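Local coordinates for BH2602 protein (Bacillus halodurans, PDB 3NWZ), which binds coenzyme A and probably hydrolyses acyl-CoA thioesters as a hotdog-fold thioesterase of the PaaI-like family, at the interface of chains A and B and the interface of chains C and B. Sequence-based numbering; all coordinates share one arbitrary frame. Chains: chain A/B/C, BH2602 protein.

Contact 1: the interface of chains A and B. Residues chain A 138, 162, 165; chain B 137-138, 162.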
loop_
_atom_site.group_PDB
_atom_site.type_symbol
_atom_site.label_atom_id
_atom_site.label_comp_id
_atom_site.label_asym_id
_atom_site.label_seq_id
_atom_site.Cartn_x
_atom_site.Cartn_y
_atom_site.Cartn_z
ATOM N N GLN A 138 1.347 -20.197 0.650
ATOM C CA GLN A 138 2.010 -19.454 1.740
ATOM C C GLN A 138 1.387 -18.092 2.029
ATOM O O GLN A 138 1.197 -17.727 3.188
ATOM C CB GLN A 138 3.500 -19.219 1.427
ATOM C CG GLN A 138 4.382 -20.467 1.305
ATOM C CD GLN A 138 5.797 -20.111 0.843
ATOM O OE1 GLN A 138 6.520 -19.352 1.513
ATOM N NE2 GLN A 138 6.194 -20.647 -0.311
ATOM N N PHE A 162 0.142 -14.776 5.962
ATOM C CA PHE A 162 1.051 -15.877 5.742
ATOM C C PHE A 162 0.569 -17.018 6.595
ATOM O O PHE A 162 0.054 -16.806 7.697
ATOM C CB PHE A 162 2.467 -15.484 6.176
ATOM C CG PHE A 162 3.355 -15.112 5.044
ATOM C CD1 PHE A 162 4.158 -16.066 4.439
ATOM C CD2 PHE A 162 3.345 -13.817 4.535
ATOM C CE1 PHE A 162 4.940 -15.740 3.335
ATOM C CE2 PHE A 162 4.121 -13.482 3.433
ATOM C CZ PHE A 162 4.924 -14.452 2.830
ATOM N N ARG A 165 3.954 -20.792 10.686
ATOM C CA ARG A 165 4.832 -21.959 10.694
ATOM C C ARG A 165 5.707 -22.065 11.941
ATOM O O ARG A 165 6.794 -22.641 11.873
ATOM C CB ARG A 165 5.770 -21.924 9.485
ATOM C CG ARG A 165 5.113 -21.775 8.141
ATOM C CD ARG A 165 6.145 -21.895 7.029
ATOM N NE ARG A 165 7.421 -21.281 7.392
ATOM C CZ ARG A 165 8.422 -21.060 6.543
ATOM N NH1 ARG A 165 8.302 -21.397 5.265
ATOM N NH2 ARG A 165 9.555 -20.512 6.978
ATOM N N LYS B 137 13.229 -15.504 6.150
ATOM C CA LYS B 137 13.253 -16.670 5.278
ATOM C C LYS B 137 12.290 -16.571 4.103
ATOM O O LYS B 137 12.655 -16.857 2.969
ATOM C CB LYS B 137 12.908 -17.943 6.060
ATOM C CG LYS B 137 14.003 -18.521 6.945
ATOM C CD LYS B 137 14.220 -17.721 8.220
ATOM C CE LYS B 137 14.986 -18.553 9.242
ATOM N NZ LYS B 137 16.200 -19.181 8.647
ATOM N N GLN B 138 11.056 -16.170 4.384
ATOM C CA GLN B 138 10.022 -16.090 3.354
ATOM C C GLN B 138 9.998 -14.828 2.489
ATOM O O GLN B 138 9.910 -14.931 1.265
ATOM C CB GLN B 138 8.655 -16.319 4.001
ATOM C CG GLN B 138 8.529 -17.688 4.664
ATOM C CD GLN B 138 7.209 -17.866 5.399
ATOM O OE1 GLN B 138 7.038 -17.399 6.524
ATOM N NE2 GLN B 138 6.263 -18.534 4.752
ATOM N N PHE B 162 9.164 -11.463 -2.314
ATOM C CA PHE B 162 8.979 -12.879 -2.026
ATOM C C PHE B 162 10.184 -13.653 -2.525
ATOM O O PHE B 162 10.681 -13.386 -3.613
ATOM C CB PHE B 162 7.715 -13.371 -2.742
ATOM C CG PHE B 162 7.120 -14.624 -2.160
ATOM C CD1 PHE B 162 6.477 -14.596 -0.926
ATOM C CD2 PHE B 162 7.163 -15.823 -2.867
ATOM C CE1 PHE B 162 5.879 -15.747 -0.408
ATOM C CE2 PHE B 162 6.570 -16.978 -2.360
ATOM C CZ PHE B 162 5.926 -16.943 -1.132
#

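Contact 2: the interface of chains C and B. Residues chain C 88, 91, 110, 113; chain B 84, 115, 117.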
loop_
_atom_site.group_PDB
_atom_site.type_symbol
_atom_site.label_atom_id
_atom_site.label_comp_id
_atom_site.label_asym_id
_atom_site.label_seq_id
_atom_site.Cartn_x
_atom_site.Cartn_y
_atom_site.Cartn_z
ATOM N N THR C 88 2.001 0.663 -13.643
ATOM C CA THR C 88 1.697 1.801 -14.497
ATOM C C THR C 88 0.354 1.681 -15.201
ATOM O O THR C 88 -0.271 2.686 -15.511
ATOM C CB THR C 88 2.827 1.988 -15.519
ATOM O OG1 THR C 88 4.027 2.311 -14.807
ATOM C CG2 THR C 88 2.510 3.101 -16.486
ATOM N N ASP C 91 -2.473 2.179 -12.511
ATOM C CA ASP C 91 -2.447 3.624 -12.285
ATOM C C ASP C 91 -3.169 4.348 -13.431
ATOM O O ASP C 91 -3.977 5.250 -13.212
ATOM C CB ASP C 91 -0.984 4.095 -12.205
ATOM C CG ASP C 91 -0.854 5.611 -12.073
ATOM O OD1 ASP C 91 -1.321 6.174 -11.057
ATOM O OD2 ASP C 91 -0.277 6.236 -12.989
ATOM N N THR C 110 -2.160 11.178 -9.078
ATOM C CA THR C 110 -1.841 10.031 -8.245
ATOM C C THR C 110 -1.088 10.405 -6.964
ATOM O O THR C 110 0.083 10.810 -6.995
ATOM C CB THR C 110 -1.002 9.025 -9.032
ATOM O OG1 THR C 110 -1.765 8.539 -10.146
ATOM C CG2 THR C 110 -0.592 7.868 -8.149
ATOM N N LEU C 113 -0.477 4.845 -4.066
ATOM C CA LEU C 113 -0.641 3.714 -4.967
ATOM C C LEU C 113 -0.238 2.496 -4.163
ATOM O O LEU C 113 0.773 2.524 -3.468
ATOM C CB LEU C 113 0.263 3.870 -6.193
ATOM C CG LEU C 113 0.088 2.819 -7.300
ATOM C CD1 LEU C 113 -1.376 2.772 -7.782
ATOM C CD2 LEU C 113 1.012 3.164 -8.452
ATOM N N GLY B 84 3.860 6.219 -12.779
ATOM C CA GLY B 84 4.004 4.821 -13.121
ATOM C C GLY B 84 5.492 4.535 -13.179
ATOM O O GLY B 84 6.000 3.687 -12.438
ATOM N N ILE B 115 3.616 3.084 -2.495
ATOM C CA ILE B 115 4.306 4.318 -2.822
ATOM C C ILE B 115 3.501 5.581 -2.520
ATOM O O ILE B 115 2.292 5.641 -2.753
ATOM C CB ILE B 115 4.736 4.298 -4.316
ATOM C CG1 ILE B 115 5.884 3.311 -4.490
ATOM C CG2 ILE B 115 5.184 5.676 -4.778
ATOM C CD1 ILE B 115 6.382 3.212 -5.903
ATOM N N TYR B 117 3.511 9.566 -3.377
ATOM C CA TYR B 117 4.062 10.553 -4.279
ATOM C C TYR B 117 4.086 11.908 -3.570
ATOM O O TYR B 117 3.040 12.445 -3.154
ATOM C CB TYR B 117 3.222 10.578 -5.551
ATOM C CG TYR B 117 3.356 9.284 -6.335
ATOM C CD1 TYR B 117 4.508 9.013 -7.088
ATOM C CD2 TYR B 117 2.362 8.305 -6.277
ATOM C CE1 TYR B 117 4.672 7.794 -7.762
ATOM C CE2 TYR B 117 2.511 7.083 -6.945
ATOM C CZ TYR B 117 3.668 6.829 -7.684
ATOM O OH TYR B 117 3.814 5.602 -8.314
#

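Contact 1: the interface of chains A and B
The loop carrying Gln138 and the end of strand 153-163 of chain A, with A:Arg165 in the tail just beyond it, meet the corresponding loop (B:Lys137 and B:Gln138) and strand 155-163 of chain B. At the centre, the side-chain amide of B:Gln138 is held between two chain A groups. On one side lies the guanidinium of A:Arg165, stacked almost parallel, the planes 12° apart and B:Gln138 CD over the middle of the group, 3.6 Å from A:Arg165 CZ. From roughly the opposite side comes A:Phe162, its ring turned steeply to the amide, with A:Phe162 CD1 3.7 Å from B:Gln138 CD. A bend at chi3 (-37°) folds the arginine back, which lays its flat head on the amide. The two glutamine amides also meet nearly in one plane, but the bond from B:Gln138 NE2 to A:Gln138 OE1 is weak at 3.3 Å. The phenylalanines meet unequally: A:Phe162 CZ points at the edge of the B:Phe162 ring, in its plane, 3.6 Å from CE1. B:Phe162 CZ in turn packs against the amide of A:Gln138, 3.7 Å from CD. An alanine in place of A:Arg165 would probably uncover one face of the B:Gln138 amide and let that amide turn away from A:Phe162. B:Lys137 is poorly ordered and adds little. Positions 137 and 138 belong to the CoA-binding site of this protein, although no CoA is modelled on these chains, so the patch joins two copies through a ligand-binding loop. It may help to hold that loop in place within the deposited tetramer.

Contact 2: the interface of chains C and B
C:Leu113 and B:Ile115 pair antiparallel where strand 108-117 of chain C runs beside the same strand of chain B. B:Ile115 N donates to C:Leu113 O at 3.1 Å, and C:Leu113 N returns a bond to B:Ile115 O at 3.2 Å. Together they carry the sheet across the subunit boundary. B:Tyr117 lies against this seam. Its CB starts 3.5 Å from the carbonyl oxygen C:Thr110 O, and CG and CD2 stay near that same oxygen. Further out, CE2 reaches the methyl of C:Thr110, 3.4 Å from CG2, and also the C:Leu113 side chain, 4.0 Å from CB. At the tip, the phenol oxygen OH comes 3.7 Å from the methyl C:Leu113 CD2. B:Ile115 CG2 covers one face of the ring, offset toward the rim, while the C:Thr110 methyl approaches from the other side of the ring plane, out beyond the CD2-CE2 bond. In C:Thr110 that methyl is anti to the backbone N, and OG1 stands beside it (chi1 -63°), which splits the residue between two tasks: CG2 packs on the tyrosine, and OG1 donates to C:Asp91 OD1 at 2.6 Å, using the syn lone pair of the carboxylate. The threonine thus probably helps to position the aspartate on helix 83-100. The other carboxylate oxygen, C:Asp91 OD2, faces the start of helix 83-100 of chain B, 4.1 Å from B:Gly84 N, and C:Thr88 packs beside this glycine. B:Gly84 closes a His-Gly-Gly sequence typical of PaaI-like thioesterases, and C:Asp91 is probably the catalytic acidic residue. The contact therefore builds the hotdog dimer sheet and brings together parts of a likely active site from both subunits.

Contact 1 and contact 2 lie about 27 Å apart, measured between the centres of their C-alpha atoms, and chain B takes part in both. It uses separate elements: the loop at 137-138 and strand 155-163 in contact 1, strand 108-117 and the start of helix 83-100 in contact 2. No residue position is common to the two. Contact 2 makes the hotdog dimer of B and C, whereas contact 1 joins that dimer to chain A, consistent with a dimer of dimers. The tetramer would then bring CoA-binding loops together at one interface and likely catalytic groups at the other.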